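Long-range contacts in DUF3256 domain-containing protein (Porphyromonas gingivalis W83, PDB 2P3P), which is of unknown function but can bind a magnesium ion and is probably a membrane protein: residues Arg65-Arg69 against Val78-Ile82; Ser90-Val95 against Arg106-Thr112. One frame throughout, in Å; residues are numbered along the deposited sequence. Where two conformers were deposited one is given.

Interaction 1. Residues Arg65-Arg69 against Val78-Ile82; sequences RNFIR and VFMRI
Build Val-78 to Ile-82 as extended strand and lay Phe-67 to Arg-69 antiparallel to it, axes 4.8 Å apart at closest and N-to-C directions at 173°. Ile-68 and Met-80, a selenomethionine, form the hydrogen-bonded pair: Ile-68 N donates to Met-80 O at 3.1 Å, and Met-80 N to Ile-68 O at 2.9 Å. Arg-69 and Phe-79 follow as a non-hydrogen-bonded pair, CA atoms 4.4 Å apart.

The side chains divide between two faces, and their rotamers decide what meets there. With Ile-68 m,t and Met-80 p,t,p, Ile-68 CB lies 3.9 Å from Met-80 CG, on the face that helix 11-18 packs against through Ile-68. On the other, Phe-67 takes chi1 p and Phe-79 chi1 t; Phe-67 CB meets Phe-79 CZ at 3.7 Å, while the rings lie 24° from parallel, slid so far that they barely overlap, centroids 5.8 Å apart. Because strand 67-72 leads directly into strand 77-84, this pairing is a beta hairpin, one step of a seven-stranded antiparallel meander. Arg-69 (t,t,m) folds its guanidinium back so that Phe-79 CE1 lies over one of its faces, 3.4 Å from Arg-69 NH2; its charge forms salt bridges with Glu-77 and Glu-161.

Arg-65 (phi/psi -55/-29) and Asn-66 (-110/-3) leave the extended conformation, with angles close to those of a type I turn. Arg-81, m,t,p, lies along Phe-67, its CG 3.7 Å from Phe-67 CB, and donates from NE to Asn-66 O at 2.8 Å (156°). Water 1 gives a second proton to Asn-66 O (2.7 Å) and accepts from Ile-82 N (2.8 Å).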
# COMPACT_ATOMS: atom_id res chain seq x y z
N ARG A 65 14.36 10.09 1.93
CA ARG A 65 13.84 11.15 2.80
C ARG A 65 12.32 11.27 2.74
O ARG A 65 11.68 11.71 3.72
CB ARG A 65 14.47 12.52 2.46
CG ARG A 65 14.21 13.60 3.51
CD ARG A 65 14.49 15.00 2.99
NE ARG A 65 14.36 16.01 4.05
CZ ARG A 65 15.28 16.23 4.98
NH1 ARG A 65 16.42 15.55 4.98
NH2 ARG A 65 15.07 17.17 5.89
N ASN A 66 11.74 10.92 1.60
CA ASN A 66 10.30 11.00 1.39
C ASN A 66 9.52 9.71 1.30
O ASN A 66 8.30 9.76 1.22
CB ASN A 66 10.01 11.88 0.18
CG ASN A 66 10.49 13.30 0.40
OD1 ASN A 66 11.22 13.84 -0.42
ND2 ASN A 66 10.09 13.89 1.52
N PHE A 67 10.19 8.57 1.34
CA PHE A 67 9.47 7.29 1.41
C PHE A 67 10.44 6.16 1.83
O PHE A 67 11.66 6.24 1.58
CB PHE A 67 8.86 6.96 0.03
CG PHE A 67 9.91 6.70 -1.04
CD1 PHE A 67 10.40 5.42 -1.25
CD2 PHE A 67 10.37 7.72 -1.86
CE1 PHE A 67 11.36 5.17 -2.19
CE2 PHE A 67 11.38 7.45 -2.84
CZ PHE A 67 11.84 6.20 -2.98
N ILE A 68 9.89 5.13 2.46
CA ILE A 68 10.60 3.91 2.79
C ILE A 68 9.79 2.74 2.21
O ILE A 68 8.58 2.64 2.44
CB ILE A 68 10.75 3.77 4.33
CG1 ILE A 68 11.71 4.87 4.84
CG2 ILE A 68 11.16 2.34 4.71
CD1 ILE A 68 11.72 5.03 6.29
N ARG A 69 10.48 1.85 1.49
CA ARG A 69 9.84 0.68 0.89
C ARG A 69 10.63 -0.52 1.36
O ARG A 69 11.86 -0.60 1.14
CB ARG A 69 9.81 0.78 -0.64
CG ARG A 69 9.02 -0.39 -1.32
CD ARG A 69 9.10 -0.33 -2.85
NE ARG A 69 8.60 0.86 -3.53
CZ ARG A 69 7.33 1.12 -3.81
NH1 ARG A 69 6.32 0.35 -3.38
NH2 ARG A 69 7.05 2.23 -4.46
N VAL A 78 5.96 -3.32 2.65
CA VAL A 78 5.53 -2.19 3.48
C VAL A 78 6.11 -0.92 2.87
O VAL A 78 7.34 -0.80 2.71
CB VAL A 78 6.06 -2.36 4.93
CG1 VAL A 78 5.81 -1.05 5.82
CG2 VAL A 78 5.56 -3.61 5.56
N PHE A 79 5.21 0.01 2.54
CA PHE A 79 5.59 1.26 1.92
C PHE A 79 5.02 2.36 2.81
O PHE A 79 3.85 2.32 3.13
CB PHE A 79 5.05 1.35 0.51
CG PHE A 79 5.44 2.60 -0.19
CD1 PHE A 79 6.69 2.70 -0.80
CD2 PHE A 79 4.57 3.68 -0.23
CE1 PHE A 79 7.08 3.88 -1.48
CE2 PHE A 79 4.96 4.86 -0.91
CZ PHE A 79 6.21 4.96 -1.51
N MSE A 80 5.85 3.28 3.24
CA MSE A 80 5.36 4.31 4.15
C MSE A 80 5.88 5.67 3.78
O MSE A 80 7.00 5.83 3.22
CB MSE A 80 5.76 4.01 5.61
CG MSE A 80 7.21 4.12 5.86
SE MSE A 80 7.66 3.84 7.77
CE MSE A 80 7.28 1.96 7.81
N ARG A 81 5.04 6.65 4.07
CA ARG A 81 5.29 8.06 3.71
C ARG A 81 4.58 8.94 4.71
O ARG A 81 3.60 8.50 5.28
CB ARG A 81 4.73 8.39 2.34
CG ARG A 81 5.47 7.78 1.20
CD ARG A 81 5.22 8.52 -0.10
NE ARG A 81 5.81 9.85 -0.06
CZ ARG A 81 5.37 10.86 -0.79
NH1 ARG A 81 4.32 10.70 -1.57
NH2 ARG A 81 5.98 12.03 -0.71
N ILE A 82 5.05 10.18 4.87
CA ILE A 82 4.33 11.25 5.55
C ILE A 82 3.39 11.92 4.54
O ILE A 82 3.75 12.18 3.40
CB ILE A 82 5.32 12.34 6.10
CG1 ILE A 82 6.28 11.73 7.08
CG2 ILE A 82 4.57 13.41 6.94
CD1 ILE A 82 5.58 11.28 8.33
O HOH W 1 7.11 11.13 3.17

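Interaction 2. Residues Ser90-Val95 against Arg106-Thr112; sequences SVICVV and RIDFYTT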
# COMPACT_ATOMS: atom_id res chain seq x y z
N SER A 90 1.36 16.53 10.33
CA SER A 90 1.45 15.38 9.43
C SER A 90 0.80 14.13 10.01
O SER A 90 0.65 14.01 11.21
CB SER A 90 2.93 15.05 9.20
OG SER A 90 3.51 15.98 8.32
N VAL A 91 0.50 13.18 9.13
CA VAL A 91 0.18 11.80 9.51
C VAL A 91 1.07 10.82 8.69
O VAL A 91 1.62 11.18 7.63
CB VAL A 91 -1.33 11.46 9.35
CG1 VAL A 91 -2.19 12.34 10.30
CG2 VAL A 91 -1.79 11.58 7.94
N ILE A 92 1.23 9.61 9.22
CA ILE A 92 2.00 8.53 8.53
C ILE A 92 1.00 7.59 7.82
O ILE A 92 0.07 7.10 8.43
CB ILE A 92 2.83 7.69 9.54
CG1 ILE A 92 3.70 8.61 10.42
CG2 ILE A 92 3.73 6.63 8.78
CD1 ILE A 92 4.34 7.96 11.58
N CYS A 93 1.26 7.33 6.54
CA CYS A 93 0.45 6.44 5.73
C CYS A 93 1.31 5.25 5.39
O CYS A 93 2.43 5.42 4.87
CB CYS A 93 0.01 7.15 4.45
SG CYS A 93 -0.99 6.05 3.33
N VAL A 94 0.82 4.03 5.69
CA VAL A 94 1.62 2.84 5.50
C VAL A 94 0.75 1.93 4.68
O VAL A 94 -0.42 1.73 5.01
CB VAL A 94 2.06 2.14 6.83
CG1 VAL A 94 3.03 0.98 6.55
CG2 VAL A 94 2.73 3.12 7.77
N VAL A 95 1.30 1.44 3.58
CA VAL A 95 0.57 0.55 2.69
C VAL A 95 1.31 -0.77 2.72
O VAL A 95 2.50 -0.85 2.38
CB VAL A 95 0.48 1.10 1.22
CG1 VAL A 95 -0.35 0.15 0.34
CG2 VAL A 95 -0.09 2.49 1.16
N ARG A 106 -3.36 -3.36 2.43
CA ARG A 106 -4.03 -2.69 3.54
C ARG A 106 -3.39 -1.31 3.63
O ARG A 106 -2.18 -1.19 3.45
CB ARG A 106 -3.79 -3.44 4.85
CG ARG A 106 -4.34 -4.85 4.87
CD ARG A 106 -4.14 -5.60 6.23
NE ARG A 106 -2.75 -5.48 6.65
CZ ARG A 106 -2.31 -4.48 7.41
NH1 ARG A 106 -3.18 -3.57 7.83
NH2 ARG A 106 -1.01 -4.36 7.68
N ILE A 107 -4.19 -0.29 3.83
CA ILE A 107 -3.68 1.06 4.10
C ILE A 107 -3.97 1.36 5.59
O ILE A 107 -5.14 1.29 6.05
CB ILE A 107 -4.34 2.13 3.22
CG1 ILE A 107 -4.30 1.78 1.74
CG2 ILE A 107 -3.63 3.49 3.42
CD1 ILE A 107 -5.02 2.78 0.89
N ASP A 108 -2.90 1.65 6.34
CA ASP A 108 -2.97 2.05 7.73
C ASP A 108 -2.54 3.53 7.83
O ASP A 108 -1.73 4.02 7.05
CB ASP A 108 -2.05 1.14 8.58
CG ASP A 108 -2.51 -0.29 8.61
OD1 ASP A 108 -3.73 -0.49 8.82
OD2 ASP A 108 -1.68 -1.20 8.43
N PHE A 109 -3.14 4.23 8.78
CA PHE A 109 -2.73 5.60 9.15
C PHE A 109 -2.35 5.69 10.60
O PHE A 109 -2.97 5.03 11.45
CB PHE A 109 -3.81 6.60 8.84
CG PHE A 109 -4.03 6.80 7.38
CD1 PHE A 109 -3.47 7.87 6.71
CD2 PHE A 109 -4.83 5.89 6.68
CE1 PHE A 109 -3.71 8.03 5.36
CE2 PHE A 109 -5.08 6.06 5.32
CZ PHE A 109 -4.53 7.10 4.68
N TYR A 110 -1.30 6.47 10.87
CA TYR A 110 -0.84 6.74 12.24
C TYR A 110 -0.59 8.22 12.44
O TYR A 110 -0.29 8.95 11.47
CB TYR A 110 0.47 6.04 12.57
CG TYR A 110 0.47 4.56 12.46
CD1 TYR A 110 0.37 3.75 13.57
CD2 TYR A 110 0.65 3.97 11.23
CE1 TYR A 110 0.40 2.35 13.44
CE2 TYR A 110 0.71 2.65 11.09
CZ TYR A 110 0.60 1.83 12.17
OH TYR A 110 0.66 0.48 11.87
N THR A 111 -0.63 8.65 13.68
CA THR A 111 -0.00 9.94 14.00
C THR A 111 1.52 9.82 13.85
O THR A 111 2.06 8.71 13.75
CB THR A 111 -0.31 10.41 15.43
OG1 THR A 111 0.38 9.56 16.36
CG2 THR A 111 -1.83 10.35 15.72
N THR A 112 2.23 10.94 13.84
CA THR A 112 3.71 10.89 13.77
C THR A 112 4.35 10.27 15.03
O THR A 112 5.55 9.98 15.04
CB THR A 112 4.31 12.25 13.44
OG1 THR A 112 3.70 13.27 14.25
CG2 THR A 112 4.07 12.64 11.98
O HOH W 2 0.19 13.04 13.66
O HOH W 3 2.53 15.98 12.93
O HOH W 4 -0.56 -1.04 6.15
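Four backbone hydrogen bonds of 2.8 to 2.9 Å, from N to O each way between Ile-92 and Tyr-110 and between Val-94 and Asp-108, fix the register of this antiparallel hairpin, whose strand axes run at 151°. Within that frame the two faces fit together differently. On one, Cys-93 SG fills the notch between two cross-strand neighbours, 3.7 Å from Ile-107 CG2 and 3.9 Å from Phe-109 CE1. The sulfur lies 4.3 Å from the Phe-109 centroid and 31° off the ring normal, a sulfur-aromatic contact, while Val-91 CG2 meets the edge of the same ring, 4.3 Å from CD1.

On the opposite face Tyr-110 leans along the partner strand: its CB is 4.2 Å from Ile-92 CB, and its CE2 is 3.9 Å from Val-94 CG2. Ile-92 reaches in the other direction, its CD1 3.7 Å from Thr-112 CA. Thr-112 CG2 is the bump that fills the gap where the backbones part, 3.9 Å from Ser-90 CB and 4.3 Å from Ile-92 CG1; water 2 bridges Ser-90 O (2.7 Å) and Thr-112 N (2.9 Å) there.

Strand 77-84 flanks 90-98 and strand 116-117 flanks 104-111; Phe-122 stacks on Phe-109, Trp-114 meets Tyr-110 edge-to-face, and Cys-15 of helix 11-18 packs against Ile-92 and Thr-112.

In the fold
Interactions 1 and 2 are successive hairpins of one antiparallel sheet, closed in series along the chain, their centres about 10 Å apart. The joint is the seam between the neighbouring interior strands 77-84 and 90-98, where backbone pairing carries the sheet across: Phe-79 O lies 2.7 Å from Val-95 N and Arg-81 O 2.9 Å from Cys-93 N, both probable hydrogen bonds. Side chains close the same seam, with Val-78 CG1 3.5 Å from Val-94 CG1 and Ile-82 CG2 3.1 Å from Ser-90 OG. Helix 11-18 packs against side chains of both. Neither contact is close to Ser-149, a magnesium ligand in a structure of this protein though no ion is bound to this chain here, so together they are sheet framework rather than metal site.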